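Local coordinates for cell division protein FtsI/penicillin binding protein 2 (Legionella pneumophila subsp. pneumophila ATCC 43290, PDB 4ZTK) that probably acts as a D,D-transpeptidase of the penicillin-binding protein family, cross-linking peptidoglycan at the division septum, at residues L139-Q144 with L176-L181; S73-G79 with G182-T188; K236-I240 with A300-R304; V28-I32 with G44-I48. One frame throughout, in Å; residues are numbered along the deposited sequence.

Contact 1 (L139-Q144 with L176-L181); sequences LIRVSQ and LAMAAL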
loop_
_atom_site.group_PDB
_atom_site.type_symbol
_atom_site.label_atom_id
_atom_site.label_comp_id
_atom_site.label_asym_id
_atom_site.label_seq_id
_atom_site.Cartn_x
_atom_site.Cartn_y
_atom_site.Cartn_z
ATOM N N LEU A 139 5.431 6.718 14.240
ATOM C CA LEU A 139 4.325 7.166 13.402
ATOM C C LEU A 139 3.086 7.482 14.235
ATOM O O LEU A 139 2.327 8.404 13.915
ATOM C CB LEU A 139 3.994 6.145 12.309
ATOM C CG LEU A 139 4.663 6.391 10.954
ATOM C CD1 LEU A 139 4.217 7.725 10.365
ATOM C CD2 LEU A 139 6.174 6.343 11.084
ATOM N N ILE A 140 2.882 6.719 15.304
ATOM C CA ILE A 140 1.764 6.986 16.196
ATOM C C ILE A 140 1.926 8.359 16.840
ATOM O O ILE A 140 0.983 9.151 16.891
ATOM C CB ILE A 140 1.632 5.926 17.290
ATOM C CG1 ILE A 140 1.123 4.608 16.703
ATOM C CG2 ILE A 140 0.666 6.414 18.340
ATOM C CD1 ILE A 140 1.114 3.450 17.706
ATOM N N ARG A 141 3.133 8.638 17.320
ATOM C CA ARG A 141 3.433 9.931 17.915
ATOM C C ARG A 141 3.213 11.045 16.894
ATOM O O ARG A 141 2.624 12.075 17.207
ATOM C CB ARG A 141 4.865 9.959 18.460
ATOM C CG ARG A 141 5.280 11.298 19.041
ATOM C CD ARG A 141 6.494 11.170 19.955
ATOM N NE ARG A 141 7.607 10.480 19.308
ATOM C CZ ARG A 141 8.830 10.389 19.824
ATOM N NH1 ARG A 141 9.787 9.740 19.170
ATOM N NH2 ARG A 141 9.099 10.953 20.993
ATOM N N VAL A 142 3.673 10.824 15.669
ATOM C CA VAL A 142 3.462 11.781 14.591
ATOM C C VAL A 142 1.970 12.061 14.394
ATOM O O VAL A 142 1.549 13.215 14.320
ATOM C CB VAL A 142 4.097 11.277 13.281
ATOM C CG1 VAL A 142 3.559 12.041 12.085
ATOM C CG2 VAL A 142 5.612 11.395 13.357
ATOM N N SER A 143 1.177 10.996 14.342
ATOM C CA SER A 143 -0.269 11.113 14.193
ATOM C C SER A 143 -0.917 11.871 15.349
ATOM O O SER A 143 -1.744 12.763 15.135
ATOM C CB SER A 143 -0.903 9.728 14.054
ATOM O OG SER A 143 -2.307 9.826 13.859
ATOM N N GLN A 144 -0.542 11.514 16.575
ATOM C CA GLN A 144 -1.136 12.135 17.753
ATOM C C GLN A 144 -0.778 13.610 17.873
ATOM O O GLN A 144 -1.599 14.421 18.300
ATOM C CB GLN A 144 -0.743 11.381 19.026
ATOM C CG GLN A 144 -1.350 9.994 19.102
ATOM C CD GLN A 144 -0.837 9.195 20.273
ATOM O OE1 GLN A 144 0.281 9.402 20.740
ATOM N NE2 GLN A 144 -1.655 8.270 20.761
ATOM N N LEU A 176 -6.138 8.110 16.981
ATOM C CA LEU A 176 -5.027 8.533 16.127
ATOM C C LEU A 176 -3.930 7.462 16.115
ATOM O O LEU A 176 -3.232 7.281 15.119
ATOM C CB LEU A 176 -4.465 9.879 16.588
ATOM C CG LEU A 176 -5.367 11.084 16.301
ATOM C CD1 LEU A 176 -4.785 12.356 16.898
ATOM C CD2 LEU A 176 -5.588 11.248 14.798
ATOM N N ALA A 177 -3.787 6.751 17.230
ATOM C CA ALA A 177 -2.836 5.650 17.309
ATOM C C ALA A 177 -3.272 4.530 16.376
ATOM O O ALA A 177 -2.457 3.957 15.655
ATOM C CB ALA A 177 -2.725 5.142 18.746
HETATM N N MSE A 178 -4.566 4.229 16.392
HETATM C CA MSE A 178 -5.119 3.196 15.524
HETATM C C MSE A 178 -4.989 3.594 14.060
HETATM O O MSE A 178 -4.713 2.758 13.205
HETATM C CB MSE A 178 -6.587 2.938 15.863
HETATM C CG MSE A 178 -6.809 2.343 17.246
HETATM SE SE MSE A 178 -8.702 2.129 17.662
HETATM C CE MSE A 178 -9.125 0.664 16.444
ATOM N N ALA A 179 -5.195 4.878 13.782
ATOM C CA ALA A 179 -5.044 5.408 12.430
ATOM C C ALA A 179 -3.631 5.188 11.907
ATOM O O ALA A 179 -3.442 4.762 10.770
ATOM C CB ALA A 179 -5.384 6.887 12.403
ATOM N N ALA A 180 -2.639 5.478 12.743
ATOM C CA ALA A 180 -1.241 5.357 12.340
ATOM C C ALA A 180 -0.869 3.905 12.070
ATOM O O ALA A 180 0.037 3.622 11.285
ATOM C CB ALA A 180 -0.323 5.956 13.397
ATOM N N LEU A 181 -1.574 2.988 12.723
ATOM C CA LEU A 181 -1.352 1.565 12.507
ATOM C C LEU A 181 -2.217 1.026 11.372
ATOM O O LEU A 181 -2.073 -0.122 10.967
ATOM C CB LEU A 181 -1.629 0.790 13.790
ATOM C CG LEU A 181 -0.681 1.180 14.921
ATOM C CD1 LEU A 181 -0.980 0.367 16.145
ATOM C CD2 LEU A 181 0.753 0.978 14.482
#
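Ser143 and Leu176 make the polar contact between these two helices. Ser143 OG donates to Leu176 O at 3.0 Å. The approach is bent, with a C=O...OG angle of 113°, and OG sits above the carbonyl plane. Ala180 N bonds the same oxygen from the opposite face, so two donors grip Leu176 O. The Ser143 hydroxyl reaches it because OG lies opposite the backbone N about CA-CB (chi1 -178°). The Leu176 side chain extends past Ser143. Its CD1 comes 3.5 Å from Ser143 O, while its CB touches the stem of Gln144 at CG.

Apolar atoms fill the rest. Ile140 CG2 meets Ala177 CB at 3.6 Å. The Ala180 methyl fits against the helix backbone, with CB 3.6 Å from Ile140 CA and equally close to Leu139 O. Ile140 CD1 goes further along and crosses Leu181, 4.0 Å from its CG. The small Ala177 and Ala180 let the axes approach to 8.1 Å, at 129° between their N-to-C directions. This is helix-helix packing in the mainly helical part of a penicillin-binding transpeptidase domain.

A second shell holds the pair in place. The extended Gln144 chain brings NE2 beside the Ala177 methyl, and Asp173 O accepts a hydrogen bond from NE2. Ile151 of helix 148-157 touches both Ser143 and Leu176. Leu139 packs on Lys83 and Ile86 of helix 83-92. Lys83, probably the lysine of the SxxK motif, makes a weak hydrogen bond through NZ to Ala180 O.

Contact 2 (S73-G79 with G182-T188); sequences SRIFSPG and GENIPVT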
loop_
_atom_site.group_PDB
_atom_site.type_symbol
_atom_site.label_atom_id
_atom_site.label_comp_id
_atom_site.label_asym_id
_atom_site.label_seq_id
_atom_site.Cartn_x
_atom_site.Cartn_y
_atom_site.Cartn_z
ATOM N N SER A 73 -14.110 -7.001 -4.107
ATOM C CA SER A 73 -14.994 -6.327 -3.158
ATOM C C SER A 73 -14.552 -6.420 -1.691
ATOM O O SER A 73 -15.066 -5.691 -0.840
ATOM C CB SER A 73 -16.424 -6.851 -3.305
ATOM O OG SER A 73 -16.473 -8.260 -3.150
ATOM N N ARG A 74 -13.601 -7.303 -1.400
ATOM C CA ARG A 74 -13.200 -7.589 -0.018
ATOM C C ARG A 74 -12.676 -6.371 0.755
ATOM O O ARG A 74 -11.859 -5.601 0.250
ATOM C CB ARG A 74 -12.171 -8.725 0.009
ATOM C CG ARG A 74 -11.697 -9.132 1.392
ATOM C CD ARG A 74 -11.009 -10.488 1.325
ATOM N NE ARG A 74 -10.336 -10.840 2.571
ATOM C CZ ARG A 74 -9.691 -11.985 2.770
ATOM N NH1 ARG A 74 -9.632 -12.892 1.804
ATOM N NH2 ARG A 74 -9.105 -12.225 3.935
ATOM N N ILE A 75 -13.153 -6.212 1.984
ATOM C CA ILE A 75 -12.765 -5.092 2.832
ATOM C C ILE A 75 -11.702 -5.520 3.832
ATOM O O ILE A 75 -11.858 -6.522 4.526
ATOM C CB ILE A 75 -13.972 -4.529 3.613
ATOM C CG1 ILE A 75 -15.039 -4.002 2.649
ATOM C CG2 ILE A 75 -13.524 -3.434 4.584
ATOM C CD1 ILE A 75 -16.259 -3.418 3.347
ATOM N N PHE A 76 -10.621 -4.754 3.909
ATOM C CA PHE A 76 -9.533 -5.094 4.810
ATOM C C PHE A 76 -8.886 -3.846 5.397
ATOM O O PHE A 76 -9.235 -2.722 5.040
ATOM C CB PHE A 76 -8.494 -5.976 4.100
ATOM C CG PHE A 76 -7.820 -5.312 2.924
ATOM C CD1 PHE A 76 -8.464 -5.208 1.701
ATOM C CD2 PHE A 76 -6.535 -4.807 3.039
ATOM C CE1 PHE A 76 -7.847 -4.601 0.622
ATOM C CE2 PHE A 76 -5.912 -4.197 1.960
ATOM C CZ PHE A 76 -6.570 -4.096 0.752
ATOM N N SER A 77 -7.961 -4.055 6.323
ATOM C CA SER A 77 -7.209 -2.959 6.912
ATOM C C SER A 77 -5.884 -2.819 6.170
ATOM O O SER A 77 -5.284 -3.822 5.785
ATOM C CB SER A 77 -6.983 -3.222 8.400
ATOM O OG SER A 77 -5.934 -2.413 8.895
ATOM N N PRO A 78 -5.437 -1.573 5.943
ATOM C CA PRO A 78 -4.233 -1.322 5.147
ATOM C C PRO A 78 -2.953 -1.525 5.948
ATOM O O PRO A 78 -1.876 -1.628 5.358
ATOM C CB PRO A 78 -4.380 0.150 4.763
ATOM C CG PRO A 78 -5.114 0.746 5.927
ATOM C CD PRO A 78 -6.090 -0.320 6.361
ATOM N N GLY A 79 -3.073 -1.584 7.270
ATOM C CA GLY A 79 -1.915 -1.703 8.135
ATOM C C GLY A 79 -0.930 -0.582 7.874
ATOM O O GLY A 79 -1.331 0.557 7.616
ATOM N N GLY A 182 -3.115 1.863 10.861
ATOM C CA GLY A 182 -4.020 1.445 9.808
ATOM C C GLY A 182 -4.978 0.398 10.327
ATOM O O GLY A 182 -5.416 -0.475 9.586
ATOM N N GLU A 183 -5.299 0.497 11.612
ATOM C CA GLU A 183 -6.147 -0.471 12.298
ATOM C C GLU A 183 -7.647 -0.174 12.144
ATOM O O GLU A 183 -8.443 -1.081 11.891
ATOM C CB GLU A 183 -5.762 -0.515 13.783
ATOM C CG GLU A 183 -6.442 -1.599 14.594
ATOM C CD GLU A 183 -5.888 -1.695 16.009
ATOM O OE1 GLU A 183 -6.603 -1.314 16.961
ATOM O OE2 GLU A 183 -4.735 -2.150 16.166
ATOM N N ASN A 184 -8.033 1.091 12.292
ATOM C CA ASN A 184 -9.451 1.456 12.218
ATOM C C ASN A 184 -9.859 2.069 10.874
ATOM O O ASN A 184 -10.653 3.012 10.823
ATOM C CB ASN A 184 -9.851 2.379 13.380
ATOM C CG ASN A 184 -9.167 3.741 13.322
ATOM O OD1 ASN A 184 -7.990 3.847 12.976
ATOM N ND2 ASN A 184 -9.914 4.793 13.660
ATOM N N ILE A 185 -9.319 1.528 9.786
ATOM C CA ILE A 185 -9.579 2.087 8.466
ATOM C C ILE A 185 -9.903 0.991 7.453
ATOM O O ILE A 185 -9.036 0.202 7.094
ATOM C CB ILE A 185 -8.377 2.917 7.965
ATOM C CG1 ILE A 185 -7.974 3.968 9.006
ATOM C CG2 ILE A 185 -8.700 3.581 6.638
ATOM C CD1 ILE A 185 -6.720 4.745 8.653
ATOM N N PRO A 186 -11.161 0.938 6.994
ATOM C CA PRO A 186 -11.567 -0.026 5.966
ATOM C C PRO A 186 -11.123 0.416 4.572
ATOM O O PRO A 186 -11.442 1.529 4.151
ATOM C CB PRO A 186 -13.095 -0.008 6.059
ATOM C CG PRO A 186 -13.419 1.377 6.533
ATOM C CD PRO A 186 -12.283 1.788 7.436
ATOM N N VAL A 187 -10.379 -0.439 3.875
ATOM C CA VAL A 187 -10.013 -0.177 2.488
ATOM C C VAL A 187 -10.368 -1.368 1.602
ATOM O O VAL A 187 -10.660 -2.458 2.090
ATOM C CB VAL A 187 -8.499 0.156 2.319
ATOM C CG1 VAL A 187 -8.110 1.368 3.154
ATOM C CG2 VAL A 187 -7.620 -1.048 2.667
ATOM N N THR A 188 -10.370 -1.139 0.296
ATOM C CA THR A 188 -10.420 -2.222 -0.671
ATOM C C THR A 188 -9.151 -2.120 -1.498
ATOM O O THR A 188 -8.400 -1.151 -1.365
ATOM C CB THR A 188 -11.638 -2.110 -1.608
ATOM O OG1 THR A 188 -11.574 -0.874 -2.330
ATOM C CG2 THR A 188 -12.942 -2.170 -0.817
#
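Phe76 and Val187 form a single antiparallel bridge, a hydrogen-bonded pair. It joins the loop that leads to the probable SxxK motif with the loop between helices 172-181 and 189-200. Phe76 N donates to Val187 O at 2.9 Å, and Val187 N donates to Phe76 O at 2.8 Å. Both bonds are nearly straight, at 171°.

The Phe76 side chain leaves the bridge the other way at CB. Its chi1 of 62° sets CG between the backbone N and carbonyl carbon, and this turns the ring back to the partner loop. CD1 lies 3.5 Å from Val187 O. CE1 passes obliquely by Thr188, 3.5 Å from its C. CZ, CE2 and CD2 run beneath the Val187 CG2 methyl. That methyl makes a CH-pi contact over one face, 3.8 Å from the centroid and 16° off the normal. Arg74 O lies in plane at the ring edge, and Trp71 meets the ring edge-to-face.

Farther along, Pro78 CB touches the same Val187 methyl, and Pro78 CD rests on Ile185 O. Two helix ends frame the loop 182-188. Gly182 closes the earlier helix in a Schellman motif, and Thr188 N-caps the next. On the Ser73 side of the bridge, Ile75 CG2 lies alongside Pro186 CB, 3.8 Å away, while Ile75 CA makes a CA-H...O contact of 3.5 Å with Val187 O.

Contact 3 (K236-I240 with A300-R304); sequences KLAVI and APVFR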
loop_
_atom_site.group_PDB
_atom_site.type_symbol
_atom_site.label_atom_id
_atom_site.label_comp_id
_atom_site.label_asym_id
_atom_site.label_seq_id
_atom_site.Cartn_x
_atom_site.Cartn_y
_atom_site.Cartn_z
ATOM N N LYS A 236 13.277 -3.776 0.831
ATOM C CA LYS A 236 14.531 -4.041 0.125
ATOM C C LYS A 236 14.417 -5.044 -1.023
ATOM O O LYS A 236 15.127 -4.930 -2.023
ATOM C CB LYS A 236 15.611 -4.481 1.117
ATOM C CG LYS A 236 17.025 -4.296 0.609
ATOM C CD LYS A 236 18.037 -4.665 1.675
ATOM C CE LYS A 236 19.440 -4.725 1.100
ATOM N NZ LYS A 236 20.423 -5.250 2.092
ATOM N N LEU A 237 13.517 -6.013 -0.889
ATOM C CA LEU A 237 13.344 -7.036 -1.920
ATOM C C LEU A 237 12.648 -6.494 -3.170
ATOM O O LEU A 237 12.477 -7.214 -4.152
ATOM C CB LEU A 237 12.573 -8.243 -1.366
ATOM C CG LEU A 237 13.188 -9.003 -0.188
ATOM C CD1 LEU A 237 12.360 -10.239 0.147
ATOM C CD2 LEU A 237 14.622 -9.388 -0.487
ATOM N N ALA A 238 12.242 -5.228 -3.129
ATOM C CA ALA A 238 11.632 -4.587 -4.290
ATOM C C ALA A 238 12.640 -3.783 -5.108
ATOM O O ALA A 238 12.278 -3.167 -6.111
ATOM C CB ALA A 238 10.469 -3.697 -3.861
ATOM N N VAL A 239 13.900 -3.787 -4.683
ATOM C CA VAL A 239 14.938 -3.018 -5.368
ATOM C C VAL A 239 15.173 -3.500 -6.798
ATOM O O VAL A 239 15.299 -4.694 -7.040
ATOM C CB VAL A 239 16.272 -3.059 -4.599
ATOM C CG1 VAL A 239 17.427 -2.595 -5.489
ATOM C CG2 VAL A 239 16.186 -2.213 -3.337
ATOM N N ILE A 240 15.222 -2.562 -7.742
ATOM C CA ILE A 240 15.592 -2.873 -9.121
ATOM C C ILE A 240 16.738 -1.974 -9.556
ATOM O O ILE A 240 16.559 -0.767 -9.691
ATOM C CB ILE A 240 14.425 -2.651 -10.091
ATOM C CG1 ILE A 240 13.225 -3.518 -9.709
ATOM C CG2 ILE A 240 14.866 -2.926 -11.519
ATOM C CD1 ILE A 240 11.955 -3.153 -10.463
ATOM N N ALA A 300 6.665 -7.822 -1.475
ATOM C CA ALA A 300 7.664 -6.992 -2.150
ATOM C C ALA A 300 8.383 -7.687 -3.317
ATOM O O ALA A 300 8.551 -7.081 -4.376
ATOM C CB ALA A 300 8.673 -6.418 -1.148
ATOM N N PRO A 301 8.818 -8.950 -3.136
ATOM C CA PRO A 301 9.459 -9.566 -4.302
ATOM C C PRO A 301 8.480 -9.800 -5.452
ATOM O O PRO A 301 8.900 -9.787 -6.605
ATOM C CB PRO A 301 10.002 -10.899 -3.757
ATOM C CG PRO A 301 9.260 -11.141 -2.489
ATOM C CD PRO A 301 8.948 -9.790 -1.930
ATOM N N VAL A 302 7.202 -10.000 -5.141
ATOM C CA VAL A 302 6.189 -10.164 -6.174
ATOM C C VAL A 302 6.015 -8.858 -6.950
ATOM O O VAL A 302 5.968 -8.859 -8.186
ATOM C CB VAL A 302 4.839 -10.630 -5.590
ATOM C CG1 VAL A 302 3.769 -10.658 -6.671
ATOM C CG2 VAL A 302 4.982 -12.011 -4.952
ATOM N N PHE A 303 5.925 -7.750 -6.213
ATOM C CA PHE A 303 5.925 -6.405 -6.791
ATOM C C PHE A 303 7.091 -6.245 -7.772
ATOM O O PHE A 303 6.912 -5.763 -8.892
ATOM C CB PHE A 303 6.042 -5.377 -5.662
ATOM C CG PHE A 303 6.113 -3.935 -6.119
ATOM C CD1 PHE A 303 7.299 -3.391 -6.599
ATOM C CD2 PHE A 303 5.009 -3.103 -5.998
ATOM C CE1 PHE A 303 7.371 -2.061 -6.990
ATOM C CE2 PHE A 303 5.078 -1.768 -6.376
ATOM C CZ PHE A 303 6.259 -1.249 -6.874
ATOM N N ARG A 304 8.282 -6.641 -7.333
ATOM C CA ARG A 304 9.491 -6.531 -8.145
ATOM C C ARG A 304 9.367 -7.265 -9.482
ATOM O O ARG A 304 9.714 -6.721 -10.533
ATOM C CB ARG A 304 10.697 -7.069 -7.378
ATOM C CG ARG A 304 12.007 -7.014 -8.164
ATOM C CD ARG A 304 13.103 -7.819 -7.482
ATOM N NE ARG A 304 14.395 -7.652 -8.140
ATOM C CZ ARG A 304 15.369 -8.558 -8.121
ATOM N NH1 ARG A 304 15.201 -9.710 -7.484
ATOM N NH2 ARG A 304 16.514 -8.314 -8.745
HETATM O O HOH W 1 13.842 -9.724 -4.912
#
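Arg304 lays its aliphatic chain over the backbone of the short 3-10 turn 236-238. CB faces Ala238 CA, and CD comes 3.4 Å from Leu237 O. The chain is extended from CG to NE, with CG opposite the backbone N (chi1 179°). It therefore runs along the turn and places NE 3.3 Å from Val239 O. Ile240 CG1 crosses the middle of the chain, 4.0 Å from Arg304 CG.

A water completes the polar side. It donates to Leu237 O at 3.0 Å and accepts a weak bond from Arg304 NH1. Leu237 O is thus covered by the arginine chain and also bonded by this water.

One helical turn back, Leu237 lies across the Pro301 ring, its CB and CD1 each 4.0 Å from Pro301 CD. Helix 295-310 is kinked there, since the proline N makes no bond to the preceding turn. Ala238 CB is the inner contact. It faces Ala300 CB and approaches Phe303 CD1 obliquely, at 4.2 Å.

The C-terminal helix 295-310 thus packs against the connection from helix 216-231 to strand 246-253. Phe263 of strand 259-267 touches both Ala238 and Ala300 and meets Phe303 edge-to-face.

Contact 4 (V28-I32 with G44-I48); sequences VEKQI and GVIAI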
loop_
_atom_site.group_PDB
_atom_site.type_symbol
_atom_site.label_atom_id
_atom_site.label_comp_id
_atom_site.label_asym_id
_atom_site.label_seq_id
_atom_site.Cartn_x
_atom_site.Cartn_y
_atom_site.Cartn_z
ATOM N N VAL A 28 0.171 -9.918 -14.549
ATOM C CA VAL A 28 -0.221 -10.091 -13.152
ATOM C C VAL A 28 -0.881 -11.452 -12.930
ATOM O O VAL A 28 -0.777 -12.037 -11.852
ATOM C CB VAL A 28 -1.114 -8.937 -12.644
ATOM C CG1 VAL A 28 -0.340 -7.632 -12.679
ATOM C CG2 VAL A 28 -2.400 -8.825 -13.469
ATOM N N GLU A 29 -1.541 -11.956 -13.966
ATOM C CA GLU A 29 -2.142 -13.284 -13.915
ATOM C C GLU A 29 -1.108 -14.383 -13.695
ATOM O O GLU A 29 -1.317 -15.255 -12.868
ATOM C CB GLU A 29 -2.964 -13.561 -15.176
ATOM C CG GLU A 29 -4.367 -12.980 -15.125
ATOM C CD GLU A 29 -5.087 -13.074 -16.456
ATOM O OE1 GLU A 29 -4.412 -13.318 -17.478
ATOM O OE2 GLU A 29 -6.325 -12.905 -16.481
ATOM N N LYS A 30 0.007 -14.331 -14.420
ATOM C CA LYS A 30 1.088 -15.299 -14.231
ATOM C C LYS A 30 1.744 -15.162 -12.859
ATOM O O LYS A 30 2.083 -16.160 -12.219
ATOM C CB LYS A 30 2.169 -15.135 -15.301
ATOM C CG LYS A 30 1.688 -15.337 -16.714
ATOM C CD LYS A 30 2.832 -15.255 -17.715
ATOM C CE LYS A 30 3.459 -13.870 -17.737
ATOM N NZ LYS A 30 4.545 -13.779 -18.754
ATOM N N GLN A 31 1.945 -13.924 -12.423
ATOM C CA GLN A 31 2.709 -13.667 -11.206
ATOM C C GLN A 31 1.960 -14.011 -9.920
ATOM O O GLN A 31 2.532 -14.627 -9.021
ATOM C CB GLN A 31 3.197 -12.215 -11.163
ATOM C CG GLN A 31 4.200 -11.847 -12.252
ATOM C CD GLN A 31 5.542 -12.544 -12.090
ATOM O OE1 GLN A 31 5.812 -13.179 -11.067
ATOM N NE2 GLN A 31 6.393 -12.424 -13.103
ATOM N N ILE A 32 0.693 -13.614 -9.817
ATOM C CA ILE A 32 -0.048 -13.842 -8.571
ATOM C C ILE A 32 -0.387 -15.319 -8.381
ATOM O O ILE A 32 -0.378 -15.837 -7.265
ATOM C CB ILE A 32 -1.333 -12.976 -8.455
ATOM C CG1 ILE A 32 -1.850 -12.989 -7.016
ATOM C CG2 ILE A 32 -2.430 -13.444 -9.416
ATOM C CD1 ILE A 32 -0.842 -12.484 -5.996
ATOM N N GLY A 44 -4.430 -14.471 -2.970
ATOM C CA GLY A 44 -3.557 -13.359 -3.275
ATOM C C GLY A 44 -4.138 -12.532 -4.394
ATOM O O GLY A 44 -4.932 -13.028 -5.188
ATOM N N VAL A 45 -3.736 -11.271 -4.462
ATOM C CA VAL A 45 -4.238 -10.364 -5.480
ATOM C C VAL A 45 -3.151 -9.374 -5.876
ATOM O O VAL A 45 -2.354 -8.952 -5.039
ATOM C CB VAL A 45 -5.494 -9.604 -4.983
ATOM C CG1 VAL A 45 -5.219 -8.923 -3.643
ATOM C CG2 VAL A 45 -5.975 -8.584 -6.022
ATOM N N ILE A 46 -3.102 -9.036 -7.161
ATOM C CA ILE A 46 -2.263 -7.950 -7.644
ATOM C C ILE A 46 -3.103 -6.979 -8.461
ATOM O O ILE A 46 -3.901 -7.389 -9.309
ATOM C CB ILE A 46 -1.116 -8.455 -8.532
ATOM C CG1 ILE A 46 -0.226 -9.430 -7.762
ATOM C CG2 ILE A 46 -0.288 -7.286 -9.041
ATOM C CD1 ILE A 46 0.826 -10.082 -8.629
ATOM N N ALA A 47 -2.921 -5.690 -8.211
ATOM C CA ALA A 47 -3.594 -4.672 -9.000
ATOM C C ALA A 47 -2.589 -3.652 -9.511
ATOM O O ALA A 47 -1.608 -3.339 -8.831
ATOM C CB ALA A 47 -4.692 -3.995 -8.186
ATOM N N ILE A 48 -2.824 -3.166 -10.725
ATOM C CA ILE A 48 -2.017 -2.106 -11.314
ATOM C C ILE A 48 -2.937 -0.945 -11.654
ATOM O O ILE A 48 -4.055 -1.154 -12.099
ATOM C CB ILE A 48 -1.330 -2.555 -12.617
ATOM C CG1 ILE A 48 -0.756 -3.969 -12.485
ATOM C CG2 ILE A 48 -0.262 -1.547 -13.034
ATOM C CD1 ILE A 48 0.372 -4.085 -11.537
#
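Ile32 lies on one face of the flat peptide group that joins Gly44 to Val45. CG1 is over Gly44 C at 3.5 Å. CG1 points opposite the backbone N (chi1 -165°), and chi2 of 58° bends the chain at CG1, which brings CD1 over Val45 N, also at 3.5 Å. Gly44 has no side chain on this side, so the isoleucine can settle directly on the backbone. The other flat group, the Gln31 amide, turns away. Its NE2 makes a weak hydrogen bond to Asp309 OD2, and only its stem matters here, with CB by Ile46 CD1.

Ile46 sits between Ile32 and Val28. Ile46 and Ile32 lie alongside each other, pointing opposite ways, with Ile46 CG1 3.6 Å from Ile32 CD1 and Ile46 CD1 3.6 Å from Ile32 CB. The other Ile46 branch, CG2, meets Val28 CG1 at 3.7 Å. The same Val28 methyl also touches Ile48 CG1, again at 3.7 Å. The side-chain contacts are apolar, and most of the touching residues are buried.

The short helix and strand segments run 150° apart, roughly antiparallel, with axes 8.4 Å apart. Val302 and Val306 of helix 295-310 also cover Ile46. Val45 and Ala47 face helix 189-200 on the other side of the sheet. Terminal helices on one face of a five-stranded antiparallel sheet, with helices behind it, are typical of the penicillin-binding protein and beta-lactamase fold.

The contacts form two touching pairs. Contacts 1 and 2 meet where helix 172-181 ends: Met178 O lies 2.8 Å from Glu183 N, a probable hydrogen bond. Both lie close to the probable SxxK motif. Its Ser80 precedes helix 83-92, and its Lys83 is the first residue of that helix. Contact 2 lies on the loop just before Ser80, and Leu139 of contact 1 touches Lys83. Contacts 3 and 4 pack on the sheet and share an apolar joint, Val302 CG1 to Ile46 CD1 at 3.6 Å. Contacts 1 and 4 lie on opposite sides of the chain centre, with their own centres about 31 Å apart. Contacts 2 and 4 come within about 7 Å at their nearest atoms.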